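Local coordinates for SusD superfamily protein (Bacteroides vulgatus ATCC 8482, PDB 3JQ0) that probably binds glycan nutrients at the bacterial outer membrane, as SusD-family proteins do alongside their transporters, though its own ligand is not established, at residues Arg24-Asn29 against Met75-Asn80; Asp270-Ile275 against Ala290-Leu295; Lys447-Ile452 against Ser464-Ser469. One frame throughout, in Å; residues are numbered along the deposited sequence.

Interaction 1: residues Arg24-Asn29 against Met75-Asn80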
loop_
_atom_site.group_PDB
_atom_site.type_symbol
_atom_site.label_atom_id
_atom_site.label_comp_id
_atom_site.label_asym_id
_atom_site.label_seq_id
_atom_site.Cartn_x
_atom_site.Cartn_y
_atom_site.Cartn_z
ATOM N N ARG A 24 -6.116 5.689 -10.471
ATOM C CA ARG A 24 -5.708 4.346 -10.797
ATOM C C ARG A 24 -4.358 4.291 -11.541
ATOM O O ARG A 24 -3.508 3.421 -11.307
ATOM C CB ARG A 24 -6.779 3.651 -11.643
ATOM C CG ARG A 24 -6.346 2.339 -12.242
ATOM C CD ARG A 24 -7.499 1.595 -12.861
ATOM N NE ARG A 24 -8.001 2.293 -14.038
ATOM C CZ ARG A 24 -9.196 2.112 -14.555
ATOM N NH1 ARG A 24 -10.035 1.198 -14.116
ATOM N NH2 ARG A 24 -9.538 2.848 -15.609
ATOM N N GLU A 25 -4.122 5.272 -12.406
ATOM C CA GLU A 25 -2.837 5.303 -13.103
ATOM C C GLU A 25 -1.670 5.445 -12.163
ATOM O O GLU A 25 -0.549 5.053 -12.526
ATOM C CB GLU A 25 -2.772 6.457 -14.097
ATOM C CG GLU A 25 -3.790 6.399 -15.219
ATOM C CD GLU A 25 -3.540 7.459 -16.229
ATOM O OE1 GLU A 25 -3.531 8.676 -15.875
ATOM O OE2 GLU A 25 -3.260 7.138 -17.402
ATOM N N LYS A 26 -1.879 5.999 -10.977
ATOM C CA LYS A 26 -0.833 6.186 -9.970
ATOM C C LYS A 26 -0.676 5.030 -8.988
ATOM O O LYS A 26 0.137 5.125 -8.088
ATOM C CB LYS A 26 -1.046 7.492 -9.208
ATOM C CG LYS A 26 -0.393 8.693 -9.984
ATOM C CD LYS A 26 -0.498 8.694 -11.453
ATOM C CE LYS A 26 0.291 9.740 -12.168
ATOM N NZ LYS A 26 -0.122 9.889 -13.580
ATOM N N SER A 27 -1.411 3.954 -9.207
ATOM C CA SER A 27 -1.329 2.751 -8.339
ATOM C C SER A 27 0.098 2.318 -8.123
ATOM O O SER A 27 0.515 2.055 -6.986
ATOM C CB SER A 27 -2.028 1.557 -9.100
ATOM O OG SER A 27 -3.371 1.634 -9.222
ATOM N N TYR A 28 0.823 2.166 -9.227
ATOM C CA TYR A 28 2.199 1.737 -9.158
ATOM C C TYR A 28 3.041 2.717 -8.325
ATOM O O TYR A 28 3.809 2.309 -7.447
ATOM C CB TYR A 28 2.753 1.557 -10.574
ATOM C CG TYR A 28 4.202 1.147 -10.616
ATOM C CD1 TYR A 28 4.671 0.095 -9.892
ATOM C CD2 TYR A 28 5.086 1.820 -11.446
ATOM C CE1 TYR A 28 6.010 -0.295 -9.968
ATOM C CE2 TYR A 28 6.390 1.467 -11.549
ATOM C CZ TYR A 28 6.872 0.398 -10.785
ATOM O OH TYR A 28 8.198 0.023 -10.883
ATOM N N ASN A 29 2.904 4.023 -8.606
ATOM C CA ASN A 29 3.621 5.006 -7.794
ATOM C C ASN A 29 3.264 4.930 -6.326
ATOM O O ASN A 29 4.150 5.103 -5.482
ATOM C CB ASN A 29 3.401 6.406 -8.318
ATOM C CG ASN A 29 4.205 6.740 -9.541
ATOM O OD1 ASN A 29 5.086 6.004 -9.944
ATOM N ND2 ASN A 29 3.906 7.905 -10.124
HETATM N N MSE A 75 1.412 13.739 -9.833
HETATM C CA MSE A 75 0.171 13.959 -9.059
HETATM C C MSE A 75 -0.491 15.310 -9.257
HETATM O O MSE A 75 -1.704 15.421 -9.107
HETATM C CB MSE A 75 0.411 13.645 -7.597
HETATM C CG MSE A 75 0.598 12.171 -7.330
HETATM SE SE MSE A 75 0.755 11.807 -5.409
HETATM C CE MSE A 75 2.611 11.496 -5.297
ATOM N N TYR A 76 0.283 16.326 -9.641
ATOM C CA TYR A 76 -0.300 17.661 -9.744
ATOM C C TYR A 76 -1.326 17.795 -10.858
ATOM O O TYR A 76 -2.300 18.523 -10.735
ATOM C CB TYR A 76 0.731 18.757 -9.857
ATOM C CG TYR A 76 1.293 19.111 -8.497
ATOM C CD1 TYR A 76 0.604 19.961 -7.653
ATOM C CD2 TYR A 76 2.466 18.576 -8.018
ATOM C CE1 TYR A 76 1.078 20.295 -6.373
ATOM C CE2 TYR A 76 2.953 18.876 -6.732
ATOM C CZ TYR A 76 2.275 19.739 -5.926
ATOM O OH TYR A 76 2.787 20.036 -4.700
ATOM N N LYS A 77 -1.172 17.080 -11.956
ATOM C CA LYS A 77 -2.207 17.238 -13.005
ATOM C C LYS A 77 -3.493 16.520 -12.567
ATOM O O LYS A 77 -4.561 16.885 -13.033
ATOM C CB LYS A 77 -1.736 16.885 -14.402
ATOM C CG LYS A 77 -1.434 15.434 -14.620
ATOM C CD LYS A 77 -1.085 15.276 -16.116
ATOM C CE LYS A 77 -0.516 13.961 -16.561
ATOM N NZ LYS A 77 -1.493 12.887 -16.324
ATOM N N ILE A 78 -3.411 15.522 -11.645
ATOM C CA ILE A 78 -4.633 14.976 -11.038
ATOM C C ILE A 78 -5.283 15.984 -10.122
ATOM O O ILE A 78 -6.478 16.229 -10.187
ATOM C CB ILE A 78 -4.393 13.638 -10.264
ATOM C CG1 ILE A 78 -3.483 12.675 -11.054
ATOM C CG2 ILE A 78 -5.684 13.019 -9.832
ATOM C CD1 ILE A 78 -3.130 11.416 -10.315
ATOM N N ILE A 79 -4.465 16.586 -9.279
ATOM C CA ILE A 79 -4.923 17.618 -8.355
ATOM C C ILE A 79 -5.652 18.736 -9.120
ATOM O O ILE A 79 -6.725 19.198 -8.707
ATOM C CB ILE A 79 -3.752 18.128 -7.474
ATOM C CG1 ILE A 79 -3.326 17.018 -6.496
ATOM C CG2 ILE A 79 -4.139 19.402 -6.704
ATOM C CD1 ILE A 79 -1.954 17.254 -5.857
ATOM N N ASN A 80 -5.084 19.165 -10.246
ATOM C CA ASN A 80 -5.714 20.193 -11.088
ATOM C C ASN A 80 -7.128 19.785 -11.456
ATOM O O ASN A 80 -8.077 20.576 -11.331
ATOM C CB ASN A 80 -4.850 20.404 -12.337
ATOM C CG ASN A 80 -5.320 21.561 -13.260
ATOM O OD1 ASN A 80 -6.465 22.045 -13.228
ATOM N ND2 ASN A 80 -4.398 21.961 -14.135
HETATM O O HOH W 1 -1.242 12.074 -13.723
#
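K26 carries this contact, laying its aliphatic chain against I78 and, more loosely, M75 on the first turns of helix 75-91. At the start of 24-29, R24 O accepts two bonds from S27: S27 N bonds to it, and S27 OG reaches it over 2.7 Å, in the carbonyl plane and on a lone pair. The double grip is consistent with a fixed bend where helix 9-25 gives way to helix 27-34. The CB of E25 points toward 75-80; in the conformer of K77 described here, one of two deposited, E25 OE1 lies 4.7 Å from K77 NZ, an attraction that would at most be weak. K26 follows at the break itself. Its chain is bent at chi2 (39°), which brings CG within 3.9 Å of I78 CD1 and CD within 4.0 Å of the same methyl, the two side chains sliding past each other in opposite directions. M75, a selenomethionine, borders K26 with CG to K26 CG at 4.5 Å. Beyond this apolar part K26 NZ comes to 4.3 Å from K77 NZ in the same conformer. There both nitrogens donate to one water, and both form salt bridges with D74, whose carboxylate probably offsets the two like charges. N29, a turn further on, has its CB pointing toward 75-80 and sends ND2 to the carbonyl of G73 in a weak hydrogen bond. The contact thus joins the kink between two N-terminal helices to the start of helix 75-91. Helix 97-122 packs against the latter, L114 touching both M75 and I78 and L118 touching M75, while I247 of strand 243-247 lies against R24 and S27.

Interaction 2: residues Asp270-Ile275 against Ala290-Leu295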
loop_
_atom_site.group_PDB
_atom_site.type_symbol
_atom_site.label_atom_id
_atom_site.label_comp_id
_atom_site.label_asym_id
_atom_site.label_seq_id
_atom_site.Cartn_x
_atom_site.Cartn_y
_atom_site.Cartn_z
ATOM N N ASP A 270 9.789 -18.794 -19.027
ATOM C CA ASP A 270 10.815 -19.739 -19.394
ATOM C C ASP A 270 11.564 -20.283 -18.161
ATOM O O ASP A 270 11.971 -21.441 -18.146
ATOM C CB ASP A 270 11.809 -19.170 -20.422
ATOM C CG ASP A 270 12.776 -18.187 -19.840
ATOM O OD1 ASP A 270 12.306 -17.117 -19.477
ATOM O OD2 ASP A 270 14.006 -18.509 -19.664
ATOM N N LYS A 271 11.744 -19.467 -17.135
ATOM C CA LYS A 271 12.387 -19.927 -15.907
ATOM C C LYS A 271 11.462 -20.888 -15.181
ATOM O O LYS A 271 11.881 -21.959 -14.712
ATOM C CB LYS A 271 12.770 -18.752 -14.997
ATOM C CG LYS A 271 13.839 -17.837 -15.573
ATOM C CD LYS A 271 15.190 -18.531 -15.666
ATOM C CE LYS A 271 16.311 -17.574 -16.076
ATOM N NZ LYS A 271 16.050 -17.055 -17.370
HETATM N N MSE A 272 10.181 -20.547 -15.111
HETATM C CA MSE A 272 9.212 -21.409 -14.461
HETATM C C MSE A 272 9.099 -22.769 -15.148
HETATM O O MSE A 272 8.919 -23.783 -14.502
HETATM C CB MSE A 272 7.846 -20.795 -14.421
HETATM C CG MSE A 272 7.724 -19.494 -13.620
HETATM SE SE MSE A 272 8.282 -19.636 -11.757
HETATM C CE MSE A 272 6.875 -20.780 -11.087
ATOM N N VAL A 273 9.191 -22.785 -16.478
ATOM C CA VAL A 273 8.953 -23.992 -17.288
ATOM C C VAL A 273 10.222 -24.820 -17.401
ATOM O O VAL A 273 10.122 -26.052 -17.410
ATOM C CB VAL A 273 8.389 -23.590 -18.735
ATOM C CG1 VAL A 273 8.537 -24.747 -19.740
ATOM C CG2 VAL A 273 6.959 -23.067 -18.608
ATOM N N LYS A 274 11.383 -24.197 -17.609
ATOM C CA LYS A 274 12.600 -24.892 -18.000
ATOM C C LYS A 274 13.606 -25.037 -16.906
ATOM O O LYS A 274 14.427 -25.946 -16.940
ATOM C CB LYS A 274 13.294 -24.192 -19.188
ATOM C CG LYS A 274 12.465 -24.056 -20.466
ATOM C CD LYS A 274 13.255 -23.474 -21.674
ATOM N N ILE A 275 13.613 -24.149 -15.907
ATOM C CA ILE A 275 14.784 -24.034 -15.000
ATOM C C ILE A 275 14.447 -24.410 -13.563
ATOM O O ILE A 275 15.191 -25.145 -12.942
ATOM C CB ILE A 275 15.358 -22.620 -15.048
ATOM C CG1 ILE A 275 15.770 -22.252 -16.496
ATOM C CG2 ILE A 275 16.568 -22.444 -14.079
ATOM C CD1 ILE A 275 16.763 -23.191 -17.152
ATOM N N ALA A 290 3.123 -22.569 -14.317
ATOM C CA ALA A 290 3.702 -22.428 -15.646
ATOM C C ALA A 290 3.080 -21.304 -16.459
ATOM O O ALA A 290 3.618 -20.940 -17.482
ATOM C CB ALA A 290 3.585 -23.738 -16.438
ATOM N N GLN A 291 1.947 -20.758 -15.998
ATOM C CA GLN A 291 1.269 -19.651 -16.701
ATOM C C GLN A 291 1.900 -18.302 -16.395
ATOM O O GLN A 291 1.593 -17.320 -17.070
ATOM C CB GLN A 291 -0.202 -19.585 -16.291
ATOM C CG GLN A 291 -0.954 -20.846 -16.635
ATOM C CD GLN A 291 -2.283 -20.973 -15.904
ATOM O OE1 GLN A 291 -2.584 -20.238 -14.977
ATOM N NE2 GLN A 291 -3.089 -21.927 -16.344
ATOM N N LEU A 292 2.731 -18.206 -15.361
ATOM C CA LEU A 292 3.254 -16.891 -14.943
ATOM C C LEU A 292 4.262 -16.400 -15.962
ATOM O O LEU A 292 5.153 -17.139 -16.319
ATOM C CB LEU A 292 3.906 -16.985 -13.562
ATOM C CG LEU A 292 3.016 -17.445 -12.425
ATOM C CD1 LEU A 292 3.879 -17.611 -11.125
ATOM C CD2 LEU A 292 1.799 -16.542 -12.162
ATOM N N ASN A 293 4.185 -15.124 -16.336
ATOM C CA ASN A 293 5.166 -14.536 -17.236
ATOM C C ASN A 293 5.284 -13.059 -17.038
ATOM O O ASN A 293 4.351 -12.325 -17.261
ATOM C CB ASN A 293 4.818 -14.771 -18.694
ATOM C CG ASN A 293 5.954 -14.416 -19.617
ATOM O OD1 ASN A 293 7.128 -14.741 -19.324
ATOM N ND2 ASN A 293 5.630 -13.768 -20.720
ATOM N N GLY A 294 6.415 -12.604 -16.615
ATOM C CA GLY A 294 6.684 -11.220 -16.375
ATOM C C GLY A 294 8.163 -10.975 -16.332
ATOM O O GLY A 294 8.971 -11.767 -16.820
ATOM N N LEU A 295 8.540 -9.859 -15.740
ATOM C CA LEU A 295 9.918 -9.475 -15.530
ATOM C C LEU A 295 10.081 -9.046 -14.074
ATOM O O LEU A 295 9.230 -8.328 -13.555
ATOM C CB LEU A 295 10.252 -8.337 -16.482
ATOM C CG LEU A 295 11.669 -7.884 -16.694
ATOM C CD1 LEU A 295 12.378 -8.857 -17.590
ATOM C CD2 LEU A 295 11.687 -6.479 -17.406
HETATM O O HOH W 2 9.626 -16.398 -20.774
#
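A290 opens the contact, its CB 4.1 Å from V273 CG2, methyl against methyl, where the backbones come closest. V273 has CG1 anti to its amide nitrogen (chi1 162°), which places CG2 beside that nitrogen and 4.1 Å from the carbonyl oxygen of A290 as well. That oxygen accepts a hydrogen bond from Q269 NE2, just ahead of segment 270-275. Q291, its CB pointing away, bonds to R353 instead. With L292 the chain leaves the 3-10 turn and becomes extended. L292 CD1 approaches the CE methyl of M272, a selenomethionine, at 4.4 Å, and I338 of strand 332-339 touches both side chains, adding a third apolar partner. N293 brings the polar part. Its OD1 accepts from Q269 N at the start of the helix, and also takes a weak bond of 3.3 Å from a water that in turn accepts from D270 N at 3.0 Å. Backbone nitrogens at the start of the helix are therefore met by one amide oxygen, directly and through solvent. The chemistry is divided: the closest meetings of the two segments are between methyl groups, at loose distances, while directional bonds run around them, which suggests that polar links, with Q269 and the water among them, contribute much of the direction of the contact.

Interaction 3: residues Lys447-Ile452 against Ser464-Ser469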
loop_
_atom_site.group_PDB
_atom_site.type_symbol
_atom_site.label_atom_id
_atom_site.label_comp_id
_atom_site.label_asym_id
_atom_site.label_seq_id
_atom_site.Cartn_x
_atom_site.Cartn_y
_atom_site.Cartn_z
ATOM N N LYS A 447 2.893 -0.440 2.057
ATOM C CA LYS A 447 2.773 0.009 3.446
ATOM C C LYS A 447 4.074 0.101 4.249
ATOM O O LYS A 447 4.180 0.989 5.089
ATOM C CB LYS A 447 1.816 -0.873 4.236
ATOM C CG LYS A 447 0.463 -1.094 3.548
ATOM C CD LYS A 447 -0.286 0.188 3.191
ATOM C CE LYS A 447 -1.641 -0.101 2.588
ATOM N NZ LYS A 447 -2.381 1.127 2.134
ATOM N N ARG A 448 5.035 -0.803 4.038
ATOM C CA ARG A 448 6.130 -0.987 4.979
ATOM C C ARG A 448 6.988 0.240 5.183
ATOM O O ARG A 448 7.409 0.499 6.331
ATOM C CB ARG A 448 6.973 -2.198 4.531
ATOM C CG ARG A 448 8.211 -2.478 5.354
ATOM C CD ARG A 448 7.950 -2.897 6.780
ATOM N NE ARG A 448 9.177 -3.428 7.352
ATOM C CZ ARG A 448 9.261 -3.914 8.589
ATOM N NH1 ARG A 448 8.245 -3.861 9.424
ATOM N NH2 ARG A 448 10.392 -4.488 8.984
ATOM N N TRP A 449 7.355 0.943 4.109
ATOM C CA TRP A 449 8.138 2.156 4.261
ATOM C C TRP A 449 7.392 3.245 5.013
ATOM O O TRP A 449 7.928 3.884 5.924
ATOM C CB TRP A 449 8.647 2.617 2.899
ATOM C CG TRP A 449 9.283 3.987 2.902
ATOM C CD1 TRP A 449 8.720 5.127 2.435
ATOM C CD2 TRP A 449 10.605 4.347 3.363
ATOM N NE1 TRP A 449 9.584 6.189 2.549
ATOM C CE2 TRP A 449 10.753 5.747 3.104
ATOM C CE3 TRP A 449 11.659 3.648 3.917
ATOM C CZ2 TRP A 449 11.903 6.421 3.434
ATOM C CZ3 TRP A 449 12.812 4.312 4.234
ATOM C CH2 TRP A 449 12.922 5.702 3.976
ATOM N N TYR A 450 6.129 3.443 4.686
ATOM C CA TYR A 450 5.333 4.425 5.403
ATOM C C TYR A 450 5.177 4.023 6.871
ATOM O O TYR A 450 5.139 4.905 7.732
ATOM C CB TYR A 450 3.995 4.619 4.711
ATOM C CG TYR A 450 3.998 5.429 3.445
ATOM C CD1 TYR A 450 4.840 6.503 3.260
ATOM C CD2 TYR A 450 3.048 5.216 2.453
ATOM C CE1 TYR A 450 4.745 7.334 2.162
ATOM C CE2 TYR A 450 2.969 6.023 1.354
ATOM C CZ TYR A 450 3.761 7.128 1.219
ATOM O OH TYR A 450 3.647 8.010 0.164
ATOM N N ASP A 451 5.073 2.727 7.179
ATOM C CA ASP A 451 4.963 2.283 8.584
ATOM C C ASP A 451 6.166 2.718 9.390
ATOM O O ASP A 451 6.054 3.250 10.502
ATOM C CB ASP A 451 4.886 0.742 8.650
ATOM C CG ASP A 451 3.625 0.097 8.120
ATOM O OD1 ASP A 451 2.611 0.787 7.955
ATOM O OD2 ASP A 451 3.686 -1.163 7.935
ATOM N N ILE A 452 7.367 2.432 8.895
ATOM C CA ILE A 452 8.570 2.733 9.641
ATOM C C ILE A 452 8.820 4.229 9.694
ATOM O O ILE A 452 9.257 4.778 10.703
ATOM C CB ILE A 452 9.771 1.864 9.196
ATOM C CG1 ILE A 452 10.254 2.189 7.785
ATOM C CG2 ILE A 452 9.425 0.387 9.381
ATOM C CD1 ILE A 452 11.403 1.304 7.298
ATOM N N SER A 464 15.625 -0.341 7.259
ATOM C CA SER A 464 16.016 0.144 5.960
ATOM C C SER A 464 17.446 0.599 5.984
ATOM O O SER A 464 18.015 0.829 7.051
ATOM C CB SER A 464 15.150 1.337 5.503
ATOM O OG SER A 464 15.596 2.575 6.044
ATOM N N SER A 465 17.973 0.874 4.794
ATOM C CA SER A 465 19.303 1.476 4.604
ATOM C C SER A 465 19.238 2.990 4.376
ATOM O O SER A 465 20.242 3.580 4.000
ATOM C CB SER A 465 19.996 0.814 3.454
ATOM O OG SER A 465 19.206 0.957 2.279
ATOM N N ALA A 466 18.100 3.614 4.669
ATOM C CA ALA A 466 17.982 5.057 4.471
ATOM C C ALA A 466 18.919 5.831 5.378
ATOM O O ALA A 466 19.255 5.394 6.466
ATOM C CB ALA A 466 16.536 5.485 4.686
ATOM N N GLU A 467 19.274 7.011 4.930
ATOM C CA GLU A 467 20.021 7.959 5.716
ATOM C C GLU A 467 19.095 8.999 6.284
ATOM O O GLU A 467 18.133 9.418 5.642
ATOM C CB GLU A 467 21.063 8.653 4.850
ATOM C CG GLU A 467 22.130 7.704 4.326
ATOM C CD GLU A 467 23.110 8.398 3.393
ATOM O OE1 GLU A 467 22.715 8.809 2.290
ATOM O OE2 GLU A 467 24.276 8.576 3.804
ATOM N N GLN A 468 19.359 9.435 7.512
ATOM C CA GLN A 468 18.439 10.277 8.224
ATOM C C GLN A 468 18.223 11.644 7.561
ATOM O O GLN A 468 17.146 12.240 7.653
ATOM C CB GLN A 468 18.892 10.432 9.691
ATOM C CG GLN A 468 17.799 11.075 10.515
ATOM C CD GLN A 468 18.068 11.097 11.976
ATOM O OE1 GLN A 468 19.177 10.720 12.424
ATOM N NE2 GLN A 468 17.083 11.580 12.755
ATOM N N SER A 469 19.234 12.126 6.847
ATOM C CA SER A 469 19.118 13.375 6.091
ATOM C C SER A 469 18.408 13.235 4.734
ATOM O O SER A 469 18.162 14.248 4.088
ATOM C CB SER A 469 20.505 13.981 5.841
ATOM O OG SER A 469 21.282 13.120 5.022
#
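W449 reaches S464 and A466 with the benzene end of its indole. Its CB leaves helix 448-455 with CG anti to the backbone N (chi1 171°), carrying the ring out from the helix toward the loop after helix 457-463. Along the six-membered ring, CZ3 is the first atom to meet segment 464-469: S464 OG stands 3.7 Å away at the ring edge and near its plane, and S464 CB lies in that plane, 4.0 Å from the same carbon. CZ3 also touches A466 CB (3.9 Å). One atom further, at the tip, CH2 meets A466 CB at 3.7 Å, again edge-on. The loop therefore borders the rim of the indole and does not cover a face. From the next turn of the helix, I452 adds its CD1, 4.2 Å from S464 CB. S464 OG is itself fixed by two bonds: it accepts from A466 N (3.0 Å, N-H...O angle 162°), and it is also hydrogen-bonded to the carbonyl oxygen of V460. With an alanine here, the A466 amide and the V460 carbonyl would probably both lose their mate, and the bend that sets A466 CB against the ring would be freer to shift. V460 also touches W449 and A466, adding an apolar partner from helix 457-463. S464 OG accepting from the amide of A466 forms an ST turn, placed here directly after helix 457-463, where the chain turns away and continues past the tryptophan.

The three contacts follow one another along the chain without nesting and do not touch. Interactions 1 and 3 lie nearer the middle of the molecule, their centres about 15 and 14 Å from that of the chain and 22 Å from each other; their nearest atoms are about 6 Å apart. Interaction 2 is more peripheral, 26 Å from the chain centre and 32 Å, centre to centre, from each of the others, though its nearest atoms come within about 9 Å of interaction 1 and about 19 Å of interaction 3. In all three the direct meeting is largely apolar. None of the three is linked to a known binding site for the nutrient.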